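Local coordinates for protein cysteine synthase (Fusobacterium nucleatum subsp. nucleatum strain ATCC 25586, PDB 5XEM) that uses pyridoxal 5'-phosphate for beta-replacement chemistry, releasing hydrogen sulfide from L-cysteine, and probably also makes L-cysteine from O-acetyl-L-serine and sulfide, at residues D66-E71 against N89-I94; N8-L13 against C85-Y90; N23-F28 against F261-L266; E31-L36 against G289-V294. All blocks are in the same frame, centred on the assembly; numbering follows the deposited sequence. Where two conformers were deposited one is given.

Interaction 1. Residues D66-E71 against N89-I94. With ACT (acetate ion), chain E.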
loop_
_atom_site.group_PDB
_atom_site.type_symbol
_atom_site.label_atom_id
_atom_site.label_comp_id
_atom_site.label_asym_id
_atom_site.label_seq_id
_atom_site.Cartn_x
_atom_site.Cartn_y
_atom_site.Cartn_z
ATOM N N ASP A 66 19.803 -22.929 -1.695
ATOM C CA ASP A 66 19.303 -23.488 -2.945
ATOM C C ASP A 66 17.957 -24.236 -2.804
ATOM O O ASP A 66 17.551 -24.925 -3.713
ATOM C CB ASP A 66 20.355 -24.398 -3.595
ATOM C CG ASP A 66 20.811 -25.531 -2.692
ATOM O OD1 ASP A 66 20.732 -25.387 -1.449
ATOM O OD2 ASP A 66 21.264 -26.560 -3.228
ATOM N N THR A 67 17.275 -24.080 -1.674
ATOM C CA THR A 67 15.963 -24.710 -1.463
ATOM C C THR A 67 14.884 -23.901 -2.184
ATOM O O THR A 67 14.815 -22.681 -2.004
ATOM C CB THR A 67 15.620 -24.728 0.019
ATOM O OG1 THR A 67 16.650 -25.461 0.694
ATOM C CG2 THR A 67 14.251 -25.375 0.256
ATOM N N VAL A 68 14.088 -24.577 -3.012
ATOM C CA VAL A 68 12.973 -23.914 -3.699
ATOM C C VAL A 68 11.763 -23.882 -2.763
ATOM O O VAL A 68 11.360 -24.928 -2.235
ATOM C CB VAL A 68 12.632 -24.639 -5.017
ATOM C CG1 VAL A 68 11.454 -23.985 -5.724
ATOM C CG2 VAL A 68 13.861 -24.630 -5.944
ATOM N N ILE A 69 11.164 -22.705 -2.599
ATOM C CA ILE A 69 9.970 -22.572 -1.790
ATOM C C ILE A 69 8.795 -22.761 -2.762
ATOM O O ILE A 69 8.798 -22.181 -3.838
ATOM C CB ILE A 69 9.879 -21.200 -1.095
ATOM C CG1 ILE A 69 11.200 -20.859 -0.390
ATOM C CG2 ILE A 69 8.681 -21.147 -0.156
ATOM C CD1 ILE A 69 11.730 -21.928 0.538
ATOM N N ILE A 70 7.834 -23.589 -2.378
ATOM C CA ILE A 70 6.666 -23.909 -3.223
ATOM C C ILE A 70 5.396 -23.783 -2.386
ATOM O O ILE A 70 5.298 -24.383 -1.314
ATOM C CB ILE A 70 6.739 -25.333 -3.814
ATOM C CG1 ILE A 70 8.099 -25.625 -4.463
ATOM C CG2 ILE A 70 5.621 -25.505 -4.857
ATOM C CD1 ILE A 70 8.360 -27.094 -4.821
ATOM N N GLU A 71 4.418 -22.983 -2.834
ATOM C CA GLU A 71 3.208 -22.753 -2.057
ATOM C C GLU A 71 1.990 -22.618 -2.958
ATOM O O GLU A 71 2.074 -22.036 -4.051
ATOM C CB GLU A 71 3.343 -21.483 -1.161
ATOM C CG GLU A 71 2.157 -21.195 -0.231
ATOM C CD GLU A 71 2.007 -22.184 0.932
ATOM O OE1 GLU A 71 2.582 -23.293 0.865
ATOM O OE2 GLU A 71 1.327 -21.835 1.927
ATOM N N ASN A 89 16.747 -13.871 -1.184
ATOM C CA ASN A 89 17.274 -14.558 -2.373
ATOM C C ASN A 89 16.923 -16.049 -2.464
ATOM O O ASN A 89 17.768 -16.862 -2.844
ATOM C CB ASN A 89 18.799 -14.384 -2.462
ATOM C CG ASN A 89 19.190 -12.951 -2.708
ATOM O OD1 ASN A 89 18.687 -12.328 -3.630
ATOM N ND2 ASN A 89 20.061 -12.412 -1.865
ATOM N N TYR A 90 15.708 -16.415 -2.077
ATOM C CA TYR A 90 15.234 -17.774 -2.293
ATOM C C TYR A 90 14.404 -17.851 -3.558
ATOM O O TYR A 90 13.594 -16.952 -3.828
ATOM C CB TYR A 90 14.374 -18.227 -1.102
ATOM C CG TYR A 90 15.059 -18.262 0.251
ATOM C CD1 TYR A 90 16.355 -18.697 0.384
ATOM C CD2 TYR A 90 14.356 -17.941 1.415
ATOM C CE1 TYR A 90 16.968 -18.759 1.626
ATOM C CE2 TYR A 90 14.953 -18.009 2.673
ATOM C CZ TYR A 90 16.268 -18.426 2.762
ATOM O OH TYR A 90 16.906 -18.508 3.970
ATOM N N LYS A 91 14.538 -18.950 -4.288
ATOM C CA LYS A 91 13.693 -19.227 -5.455
ATOM C C LYS A 91 12.301 -19.674 -4.986
ATOM O O LYS A 91 12.203 -20.588 -4.160
ATOM C CB LYS A 91 14.332 -20.301 -6.300
ATOM C CG LYS A 91 13.574 -20.719 -7.543
ATOM C CD LYS A 91 14.381 -21.758 -8.306
ATOM C CE LYS A 91 13.576 -22.479 -9.377
ATOM N NZ LYS A 91 14.441 -23.357 -10.209
ATOM N N LEU A 92 11.248 -19.028 -5.507
ATOM C CA LEU A 92 9.860 -19.264 -5.099
ATOM C C LEU A 92 9.055 -19.683 -6.339
ATOM O O LEU A 92 9.219 -19.082 -7.421
ATOM C CB LEU A 92 9.258 -17.972 -4.512
ATOM C CG LEU A 92 7.767 -18.015 -4.096
ATOM C CD1 LEU A 92 7.539 -18.999 -2.942
ATOM C CD2 LEU A 92 7.265 -16.616 -3.720
ATOM N N LYS A 93 8.240 -20.721 -6.185
ATOM C CA LYS A 93 7.237 -21.131 -7.159
ATOM C C LYS A 93 5.891 -21.108 -6.453
ATOM O O LYS A 93 5.767 -21.598 -5.335
ATOM C CB LYS A 93 7.528 -22.533 -7.704
ATOM C CG LYS A 93 8.852 -22.693 -8.422
ATOM C CD LYS A 93 8.934 -24.057 -9.089
ATOM C CE LYS A 93 10.252 -24.207 -9.827
ATOM N NZ LYS A 93 10.202 -25.280 -10.871
ATOM N N ILE A 94 4.891 -20.501 -7.096
ATOM C CA ILE A 94 3.576 -20.375 -6.530
ATOM C C ILE A 94 2.551 -21.009 -7.477
ATOM O O ILE A 94 2.668 -20.891 -8.696
ATOM C CB ILE A 94 3.237 -18.891 -6.294
ATOM C CG1 ILE A 94 4.088 -18.328 -5.144
ATOM C CG2 ILE A 94 1.749 -18.711 -6.092
ATOM C CD1 ILE A 94 3.746 -18.865 -3.790
HETATM C C ACT E . 11.933 -15.453 -6.614
HETATM O O ACT E . 12.830 -14.804 -7.238
HETATM O OXT ACT E . 11.555 -16.568 -7.060
HETATM C CH3 ACT E . 11.340 -14.872 -5.349
HETATM O O HOH W 1 16.431 -20.857 -3.437
#
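Backbone hydrogen bonds carry most of this parallel pairing, in which strands 68-71 and 92-94 run at 16° to each other. Ile69 is gripped through both its N and its O: Ile69 N donates to Lys91 O at 2.8 Å, and Ile69 O accepts from Lys93 N, each bond lying nearly along the C=O axis. Glu71 N continues the ladder to Lys93 O over a longer 3.2 Å. Just before this pairing, a water links the chains, donating to Thr67 O and accepting from Lys91 N. The N-H of Leu92 points to the other edge and is taken by OXT of an acetate ion, probably from the crystallisation liquor, 2.9 Å from Leu92 N.

Apolar contacts follow the alternation of the strands. On the face of Ile69, Glu71, Leu92 and Ile94, Leu92 CD1 crosses obliquely to within 3.7 Å of Ile69 CG2, and Ile94 CD1 bends back to 3.7 Å from Glu71 CB. Beside the ladder, the extended Lys91 chain runs alongside Val68, pointing the same way, its CD 3.8 Å from Val68 CG2.

Charged ends leave the contact: Lys93 NZ bridges to Glu138, while the Glu71 carboxylate accepts from Asn145 N and Gln146 N. Helix 76-88 covers the Leu92 face as the crossover of a beta-alpha-beta unit; helix 123-136 lies against Ile70, and strands 141-142 and 114-118 flank the pair.

Interaction 2. Residues N8-L13 against C85-Y90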
loop_
_atom_site.group_PDB
_atom_site.type_symbol
_atom_site.label_atom_id
_atom_site.label_comp_id
_atom_site.label_asym_id
_atom_site.label_seq_id
_atom_site.Cartn_x
_atom_site.Cartn_y
_atom_site.Cartn_z
ATOM N N ASN A 8 16.059 -2.042 8.150
ATOM C CA ASN A 8 17.130 -2.716 7.433
ATOM C C ASN A 8 16.649 -3.332 6.143
ATOM O O ASN A 8 17.393 -3.358 5.156
ATOM C CB ASN A 8 17.823 -3.760 8.295
ATOM C CG ASN A 8 18.958 -3.165 9.086
ATOM O OD1 ASN A 8 19.803 -2.468 8.534
ATOM N ND2 ASN A 8 18.978 -3.427 10.372
ATOM N N SER A 9 15.440 -3.859 6.145
ATOM C CA SER A 9 14.812 -4.291 4.902
ATOM C C SER A 9 13.311 -4.168 5.063
ATOM O O SER A 9 12.795 -3.872 6.154
ATOM C CB SER A 9 15.166 -5.743 4.583
ATOM O OG SER A 9 14.420 -6.604 5.447
ATOM N N VAL A 10 12.601 -4.416 3.971
ATOM C CA VAL A 10 11.128 -4.387 4.042
ATOM C C VAL A 10 10.564 -5.402 5.050
ATOM O O VAL A 10 9.460 -5.241 5.568
ATOM C CB VAL A 10 10.468 -4.556 2.653
ATOM C CG1 VAL A 10 10.783 -3.351 1.747
ATOM C CG2 VAL A 10 10.853 -5.870 1.988
ATOM N N ILE A 11 11.317 -6.463 5.335
ATOM C CA ILE A 11 10.880 -7.414 6.365
ATOM C C ILE A 11 10.612 -6.730 7.689
ATOM O O ILE A 11 9.706 -7.121 8.429
ATOM C CB ILE A 11 11.917 -8.550 6.576
ATOM C CG1 ILE A 11 12.035 -9.359 5.280
ATOM C CG2 ILE A 11 11.539 -9.390 7.822
ATOM C CD1 ILE A 11 13.069 -10.487 5.294
ATOM N N ASP A 12 11.380 -5.687 7.999
ATOM C CA ASP A 12 11.190 -4.991 9.265
ATOM C C ASP A 12 9.910 -4.148 9.325
ATOM O O ASP A 12 9.496 -3.710 10.400
ATOM C CB ASP A 12 12.415 -4.120 9.601
ATOM C CG ASP A 12 13.687 -4.930 9.695
ATOM O OD1 ASP A 12 13.745 -5.887 10.495
ATOM O OD2 ASP A 12 14.617 -4.651 8.934
ATOM N N LEU A 13 9.261 -3.920 8.187
ATOM C CA LEU A 13 8.001 -3.182 8.166
ATOM C C LEU A 13 6.751 -4.045 8.420
ATOM O O LEU A 13 5.641 -3.524 8.478
ATOM C CB LEU A 13 7.838 -2.463 6.837
ATOM C CG LEU A 13 9.038 -1.617 6.376
ATOM C CD1 LEU A 13 8.720 -0.915 5.055
ATOM C CD2 LEU A 13 9.459 -0.656 7.460
ATOM N N CYS A 85 11.068 -13.651 -0.058
ATOM C CA CYS A 85 12.045 -14.430 -0.844
ATOM C C CYS A 85 12.906 -13.534 -1.725
ATOM O O CYS A 85 14.086 -13.838 -1.963
ATOM C CB CYS A 85 11.357 -15.492 -1.675
ATOM S SG CYS A 85 10.711 -16.868 -0.685
ATOM N N ALA A 86 12.344 -12.402 -2.184
ATOM C CA ALA A 86 13.155 -11.453 -2.913
ATOM C C ALA A 86 14.314 -10.931 -2.036
ATOM O O ALA A 86 15.464 -10.946 -2.492
ATOM C CB ALA A 86 12.316 -10.292 -3.460
ATOM N N VAL A 87 14.008 -10.499 -0.807
ATOM C CA VAL A 87 15.001 -9.972 0.155
ATOM C C VAL A 87 16.043 -11.057 0.492
ATOM O O VAL A 87 17.267 -10.812 0.534
ATOM C CB VAL A 87 14.300 -9.519 1.465
ATOM C CG1 VAL A 87 15.306 -9.211 2.562
ATOM C CG2 VAL A 87 13.414 -8.318 1.210
ATOM N N LYS A 88 15.548 -12.258 0.752
ATOM C CA LYS A 88 16.395 -13.393 1.192
ATOM C C LYS A 88 17.067 -14.193 0.061
ATOM O O LYS A 88 17.851 -15.129 0.326
ATOM C CB LYS A 88 15.536 -14.323 2.060
ATOM C CG LYS A 88 15.140 -13.732 3.408
ATOM C CD LYS A 88 14.249 -14.691 4.190
ATOM C CE LYS A 88 13.967 -14.173 5.607
ATOM N NZ LYS A 88 15.124 -14.402 6.520
ATOM N N ASN A 89 16.747 -13.871 -1.184
ATOM C CA ASN A 89 17.274 -14.558 -2.373
ATOM C C ASN A 89 16.923 -16.049 -2.464
ATOM O O ASN A 89 17.768 -16.862 -2.844
ATOM C CB ASN A 89 18.799 -14.384 -2.462
ATOM C CG ASN A 89 19.190 -12.951 -2.708
ATOM O OD1 ASN A 89 18.687 -12.328 -3.630
ATOM N ND2 ASN A 89 20.061 -12.412 -1.865
ATOM N N TYR A 90 15.708 -16.415 -2.077
ATOM C CA TYR A 90 15.234 -17.774 -2.293
ATOM C C TYR A 90 14.404 -17.851 -3.558
ATOM O O TYR A 90 13.594 -16.952 -3.828
ATOM C CB TYR A 90 14.374 -18.227 -1.102
ATOM C CG TYR A 90 15.059 -18.262 0.251
ATOM C CD1 TYR A 90 16.355 -18.697 0.384
ATOM C CD2 TYR A 90 14.356 -17.941 1.415
ATOM C CE1 TYR A 90 16.968 -18.759 1.626
ATOM C CE2 TYR A 90 14.953 -18.009 2.673
ATOM C CZ TYR A 90 16.268 -18.426 2.762
ATOM O OH TYR A 90 16.906 -18.508 3.970
#
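Ser9 opens the contact just ahead of the short 3-10 turn 10-13, and its CB and OG both lie 4.0 Å from Val87 CG1. The turn is fixed from within: Asp12 OD2 accepts from Ser9 N at 3.0 Å through its anti lone pair, Asp12 N donates back to Ser9 O, and Ser9 OG takes a weak bond from Ile11 N. Val10 comes next; with CG1 anti to the carbonyl carbon (chi1 -66°), its CG2 falls in the crowded position between backbone N and carbonyl carbon. This methyl, Val10 CG2, meets Val87 CG2 at 3.6 Å, the closest approach between the segments. Ile11 then reaches across with an extended chain (chi2 177°), and its CD1 sits 3.8 Å from both Val87 CG1 and Lys88 CE. The Lys88 chain crosses Ile11 at about a right angle before bending at chi4 (-78°), and its NZ forms a salt bridge with Glu58. Val87 is thus the centre of the contact, one methyl facing Ser9 and Ile11 and the other Val10. Glu263 of the second subunit also packs on Val87, and Asn23 of that subunit bonds Asn8 O. The helix ends here in a Schellman motif with positive phi at Asn89, so the contact joins an N-terminal 3-10 turn to a helix C-terminus beside the dimer interface.

Interaction 3. Residues N23-F28 against F261-L266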
loop_
_atom_site.group_PDB
_atom_site.type_symbol
_atom_site.label_atom_id
_atom_site.label_comp_id
_atom_site.label_asym_id
_atom_site.label_seq_id
_atom_site.Cartn_x
_atom_site.Cartn_y
_atom_site.Cartn_z
ATOM N N ASN A 23 -15.758 6.460 11.880
ATOM C CA ASN A 23 -16.343 7.740 12.326
ATOM C C ASN A 23 -17.555 8.203 11.563
ATOM O O ASN A 23 -18.365 8.940 12.100
ATOM C CB ASN A 23 -15.340 8.875 12.210
ATOM C CG ASN A 23 -14.060 8.583 12.909
ATOM O OD1 ASN A 23 -14.035 8.430 14.125
ATOM N ND2 ASN A 23 -12.963 8.505 12.136
ATOM N N ASN A 24 -17.653 7.827 10.297
ATOM C CA ASN A 24 -18.651 8.401 9.437
ATOM C C ASN A 24 -19.790 7.436 9.204
ATOM O O ASN A 24 -20.951 7.852 9.215
ATOM C CB ASN A 24 -18.005 8.899 8.152
ATOM C CG ASN A 24 -16.966 9.979 8.414
ATOM O OD1 ASN A 24 -15.930 10.064 7.735
ATOM N ND2 ASN A 24 -17.244 10.826 9.405
ATOM N N ILE A 25 -19.486 6.144 9.085
ATOM C CA ILE A 25 -20.498 5.129 8.875
ATOM C C ILE A 25 -21.205 4.845 10.192
ATOM O O ILE A 25 -20.553 4.728 11.230
ATOM C CB ILE A 25 -19.859 3.822 8.358
ATOM C CG1 ILE A 25 -19.221 4.043 6.990
ATOM C CG2 ILE A 25 -20.880 2.704 8.257
ATOM C CD1 ILE A 25 -18.431 2.846 6.515
ATOM N N ASP A 26 -22.532 4.711 10.161
ATOM C CA ASP A 26 -23.271 4.452 11.404
ATOM C C ASP A 26 -22.884 3.090 11.934
ATOM O O ASP A 26 -22.993 2.112 11.220
ATOM C CB ASP A 26 -24.787 4.492 11.165
ATOM C CG ASP A 26 -25.591 4.449 12.466
ATOM O OD1 ASP A 26 -24.979 4.452 13.551
ATOM O OD2 ASP A 26 -26.836 4.417 12.388
ATOM N N THR A 27 -22.447 3.020 13.186
ATOM C CA THR A 27 -22.027 1.747 13.804
ATOM C C THR A 27 -22.936 1.327 14.996
ATOM O O THR A 27 -22.581 0.450 15.816
ATOM C CB THR A 27 -20.511 1.773 14.170
ATOM O OG1 THR A 27 -20.240 2.764 15.174
ATOM C CG2 THR A 27 -19.665 2.087 12.904
ATOM N N PHE A 28 -24.119 1.952 15.039
ATOM C CA PHE A 28 -25.229 1.542 15.908
ATOM C C PHE A 28 -24.885 1.564 17.384
ATOM O O PHE A 28 -25.210 0.626 18.125
ATOM C CB PHE A 28 -25.754 0.168 15.484
ATOM C CG PHE A 28 -26.017 0.073 14.010
ATOM C CD1 PHE A 28 -27.024 0.828 13.428
ATOM C CD2 PHE A 28 -25.215 -0.722 13.193
ATOM C CE1 PHE A 28 -27.248 0.774 12.055
ATOM C CE2 PHE A 28 -25.438 -0.784 11.826
ATOM C CZ PHE A 28 -26.449 -0.035 11.256
ATOM N N PHE A 261 -15.547 5.253 0.226
ATOM C CA PHE A 261 -16.319 6.513 0.072
ATOM C C PHE A 261 -16.435 7.329 1.334
ATOM O O PHE A 261 -16.338 8.553 1.285
ATOM C CB PHE A 261 -17.746 6.240 -0.378
ATOM C CG PHE A 261 -17.895 5.798 -1.806
ATOM C CD1 PHE A 261 -16.899 5.983 -2.754
ATOM C CD2 PHE A 261 -19.091 5.186 -2.209
ATOM C CE1 PHE A 261 -17.085 5.582 -4.070
ATOM C CE2 PHE A 261 -19.285 4.776 -3.528
ATOM C CZ PHE A 261 -18.276 4.984 -4.462
ATOM N N LYS A 262 -16.725 6.676 2.452
ATOM C CA LYS A 262 -17.089 7.360 3.708
ATOM C C LYS A 262 -15.963 7.453 4.715
ATOM O O LYS A 262 -15.946 8.374 5.528
ATOM C CB LYS A 262 -18.286 6.669 4.372
ATOM C CG LYS A 262 -19.492 6.473 3.479
ATOM C CD LYS A 262 -20.003 7.779 2.889
ATOM C CE LYS A 262 -21.305 7.554 2.116
ATOM N NZ LYS A 262 -21.507 8.586 1.058
ATOM N N GLU A 263 -15.006 6.527 4.669
ATOM C CA GLU A 263 -13.897 6.546 5.611
ATOM C C GLU A 263 -12.512 6.767 4.999
ATOM O O GLU A 263 -11.519 6.896 5.750
ATOM C CB GLU A 263 -13.872 5.257 6.458
ATOM C CG GLU A 263 -15.173 4.905 7.162
ATOM C CD GLU A 263 -15.495 5.791 8.365
ATOM O OE1 GLU A 263 -14.607 6.324 9.062
ATOM O OE2 GLU A 263 -16.695 5.967 8.637
ATOM N N GLY A 264 -12.402 6.767 3.673
ATOM C CA GLY A 264 -11.085 6.799 3.023
ATOM C C GLY A 264 -10.252 5.546 3.322
ATOM O O GLY A 264 -9.028 5.571 3.234
ATOM N N ILE A 265 -10.919 4.421 3.606
ATOM C CA ILE A 265 -10.240 3.156 3.852
ATOM C C ILE A 265 -10.452 2.302 2.606
ATOM O O ILE A 265 -11.596 1.962 2.267
ATOM C CB ILE A 265 -10.806 2.423 5.086
ATOM C CG1 ILE A 265 -10.526 3.183 6.365
ATOM C CG2 ILE A 265 -10.281 0.988 5.162
ATOM C CD1 ILE A 265 -11.341 2.702 7.559
ATOM N N LEU A 266 -9.357 1.946 1.946
ATOM C CA LEU A 266 -9.402 1.136 0.749
ATOM C C LEU A 266 -8.963 -0.268 1.140
ATOM O O LEU A 266 -7.777 -0.584 1.200
ATOM C CB LEU A 266 -8.501 1.747 -0.339
ATOM C CG LEU A 266 -8.555 1.087 -1.723
ATOM C CD1 LEU A 266 -9.776 1.555 -2.487
ATOM C CD2 LEU A 266 -7.314 1.408 -2.547
HETATM O O HOH W 2 -13.058 8.671 9.131
#
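The tight part of the contact is a carboxylate held by three consecutive backbone amides. Glu263, bent at chi2 (-73°), turns its head into the loop 23-25. There Glu263 OE1 takes Asn23 N at 3.0 Å in an almost straight bond (178°), approached from above the carboxylate plane. Glu263 OE2 accepts twice: Asn24 N at 2.7 Å uses the syn lone pair, and Ile25 N at 2.8 Å comes nearly along the C-O axis. The three N-H groups probably favour the ionised carboxylate and, by occupying both oxygens, fix its rotation. Ile25 crosses the bent chain obliquely, its CD1 3.9 Å from Glu263 CG, while its CG1 meets Lys262 CB at 3.8 Å.

The outer side is looser and wetter. A water accepts from Asn23 ND2 and lies 2.8 Å from Glu263 OE1. Asn23 ND2 also bonds Asn8 O of the second subunit, and Asn24 packs on Val87 of that subunit, so the dimer interface borders this side. At the helix end, Gly264 leaves helical geometry with positive phi. Three successive loop amides on one carboxylate make a local tertiary link, joining the loop between strands 19-21 and 31-36 to the C-terminal end of helix 249-263 beside the dimer interface.

Interaction 4. Residues E31-L36 against G289-V294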
loop_
_atom_site.group_PDB
_atom_site.type_symbol
_atom_site.label_atom_id
_atom_site.label_comp_id
_atom_site.label_asym_id
_atom_site.label_seq_id
_atom_site.Cartn_x
_atom_site.Cartn_y
_atom_site.Cartn_z
ATOM N N GLU A 31 -18.467 0.962 19.190
ATOM C CA GLU A 31 -17.267 1.464 18.513
ATOM C C GLU A 31 -16.635 0.335 17.686
ATOM O O GLU A 31 -16.354 -0.752 18.214
ATOM C CB GLU A 31 -16.283 2.003 19.539
ATOM C CG GLU A 31 -16.852 3.141 20.362
ATOM C CD GLU A 31 -15.841 3.747 21.308
ATOM O OE1 GLU A 31 -15.277 3.015 22.147
ATOM O OE2 GLU A 31 -15.600 4.966 21.207
ATOM N N ILE A 32 -16.442 0.582 16.390
ATOM C CA ILE A 32 -15.779 -0.380 15.515
ATOM C C ILE A 32 -14.418 0.176 15.096
ATOM O O ILE A 32 -14.327 1.304 14.624
ATOM C CB ILE A 32 -16.594 -0.709 14.254
ATOM C CG1 ILE A 32 -17.990 -1.227 14.629
ATOM C CG2 ILE A 32 -15.852 -1.766 13.424
ATOM C CD1 ILE A 32 -18.848 -1.662 13.452
ATOM N N TYR A 33 -13.386 -0.622 15.336
ATOM C CA TYR A 33 -11.999 -0.307 14.956
ATOM C C TYR A 33 -11.571 -1.306 13.890
ATOM O O TYR A 33 -11.806 -2.505 14.049
ATOM C CB TYR A 33 -11.080 -0.470 16.158
ATOM C CG TYR A 33 -11.377 0.497 17.272
ATOM C CD1 TYR A 33 -10.802 1.768 17.286
ATOM C CD2 TYR A 33 -12.228 0.149 18.315
ATOM C CE1 TYR A 33 -11.083 2.668 18.298
ATOM C CE2 TYR A 33 -12.502 1.037 19.345
ATOM C CZ TYR A 33 -11.935 2.290 19.321
ATOM O OH TYR A 33 -12.201 3.178 20.337
ATOM N N VAL A 34 -10.935 -0.829 12.827
ATOM C CA VAL A 34 -10.480 -1.709 11.760
ATOM C C VAL A 34 -8.957 -1.789 11.864
ATOM O O VAL A 34 -8.275 -0.769 11.914
ATOM C CB VAL A 34 -10.925 -1.187 10.385
ATOM C CG1 VAL A 34 -10.421 -2.073 9.251
ATOM C CG2 VAL A 34 -12.453 -1.065 10.336
ATOM N N LYS A 35 -8.440 -3.007 11.923
ATOM C CA LYS A 35 -6.997 -3.217 11.957
ATOM C C LYS A 35 -6.547 -3.387 10.507
ATOM O O LYS A 35 -6.968 -4.333 9.829
ATOM C CB LYS A 35 -6.632 -4.416 12.802
ATOM C CG LYS A 35 -5.104 -4.515 12.970
ATOM C CD LYS A 35 -4.669 -5.310 14.166
ATOM C CE LYS A 35 -3.167 -5.460 14.278
ATOM N NZ LYS A 35 -2.451 -4.185 14.589
ATOM N N LEU A 36 -5.764 -2.431 10.025
ATOM C CA LEU A 36 -5.471 -2.309 8.586
ATOM C C LEU A 36 -4.240 -3.107 8.199
ATOM O O LEU A 36 -3.138 -2.584 8.182
ATOM C CB LEU A 36 -5.304 -0.858 8.198
ATOM C CG LEU A 36 -6.545 0.050 8.374
ATOM C CD1 LEU A 36 -6.168 1.528 8.106
ATOM C CD2 LEU A 36 -7.682 -0.424 7.481
ATOM N N GLY A 289 -22.181 0.034 23.769
ATOM C CA GLY A 289 -20.813 0.563 23.852
ATOM C C GLY A 289 -19.688 -0.459 23.665
ATOM O O GLY A 289 -18.592 -0.280 24.194
ATOM N N LEU A 290 -19.946 -1.521 22.907
ATOM C CA LEU A 290 -18.959 -2.582 22.696
ATOM C C LEU A 290 -17.777 -2.057 21.881
ATOM O O LEU A 290 -17.936 -1.190 21.026
ATOM C CB LEU A 290 -19.566 -3.772 21.950
ATOM C CG LEU A 290 -20.806 -4.426 22.554
ATOM C CD1 LEU A 290 -21.426 -5.395 21.553
ATOM C CD2 LEU A 290 -20.470 -5.121 23.859
ATOM N N LYS A 291 -16.588 -2.549 22.183
ATOM C CA LYS A 291 -15.406 -2.222 21.385
ATOM C C LYS A 291 -15.196 -3.425 20.487
ATOM O O LYS A 291 -14.919 -4.549 20.964
ATOM C CB LYS A 291 -14.213 -1.952 22.277
ATOM C CG LYS A 291 -14.342 -0.646 23.061
ATOM C CD LYS A 291 -12.998 -0.182 23.595
ATOM C CE LYS A 291 -13.119 0.988 24.565
ATOM N NZ LYS A 291 -13.057 2.320 23.899
ATOM N N ILE A 292 -15.394 -3.198 19.192
ATOM C CA ILE A 292 -15.430 -4.281 18.208
ATOM C C ILE A 292 -14.234 -4.082 17.291
ATOM O O ILE A 292 -14.074 -2.998 16.732
ATOM C CB ILE A 292 -16.717 -4.253 17.367
ATOM C CG1 ILE A 292 -17.966 -4.300 18.269
ATOM C CG2 ILE A 292 -16.723 -5.405 16.356
ATOM C CD1 ILE A 292 -19.276 -4.415 17.507
ATOM N N VAL A 293 -13.394 -5.103 17.169
ATOM C CA VAL A 293 -12.237 -5.038 16.247
ATOM C C VAL A 293 -12.500 -5.922 15.052
ATOM O O VAL A 293 -12.908 -7.094 15.208
ATOM C CB VAL A 293 -10.924 -5.454 16.924
ATOM C CG1 VAL A 293 -9.770 -5.459 15.908
ATOM C CG2 VAL A 293 -10.586 -4.517 18.087
ATOM N N VAL A 294 -12.309 -5.347 13.857
ATOM C CA VAL A 294 -12.452 -6.044 12.596
ATOM C C VAL A 294 -11.055 -6.098 11.964
ATOM O O VAL A 294 -10.391 -5.070 11.843
ATOM C CB VAL A 294 -13.414 -5.284 11.658
ATOM C CG1 VAL A 294 -13.351 -5.786 10.210
ATOM C CG2 VAL A 294 -14.826 -5.385 12.217
#
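Strands 31-36 and 291-294 run parallel, their axes 4.7 Å apart and turned by 25°, inside the larger, mixed sheet of this fold-type II PLP enzyme. Five backbone bonds zip them together. Glu31 N donates to Leu290 O, and Ile292 N returns to Glu31 O. Ile292 O and Tyr33 O then accept from Tyr33 N and Val294 N, respectively, and Lys35 N closes the series on Val294 O at 2.8 Å. All five donors lie nearly along the C=O axes, as in a regular parallel ladder. CA-H groups supplement it, with Ile32 CA 3.4 Å from Ile292 O.

The side chains sort onto two faces. Ile32, Val34, Ile292 and Val294 form an aliphatic face, from which Ile32 and Val294 pack on helix 269-284, and in it Ile32 CG2 crosses obliquely to Val294 CG2 at 4.0 Å. Tyr33 and Val293 share the other face with Glu31 and Lys291, toward helix 151-167 and the loop at Leu168; Tyr33 also packs on Leu6 of the second subunit. Lys35, extended until it bends at chi4, carries its NZ away to Glu163 and Thr17.

Glu31 and Lys291 lie side by side and point the same way. The lysine curls at chi4 (-90°) to bring NZ to the syn lone pair of Glu31 OE1, a salt bridge of 2.9 Å, with Tyr33 OH standing 3.8 Å from the same NZ.

In the fold
From the N terminus, the turn 8-13 comes first and meets the end of helix 76-88, closing a loop of 71 residues in interaction 2. Residues 23-28 and strand 31-36 wait far longer for their partners, 261-266 and 289-294, so interactions 3 and 4 cross each other and both cross interaction 2. Interaction 1 closes the short beta-alpha-beta loop and nests inside both long ones. It shares Asn89 and Tyr90 with interaction 2, and Cys85 SG packs on Ile69 and Leu92. Interactions 3 and 4 touch through Ile265-Leu36 and Thr27-Ile32 around the larger sheet, about 40 and 37 Å between centres from interaction 1 in the smaller one.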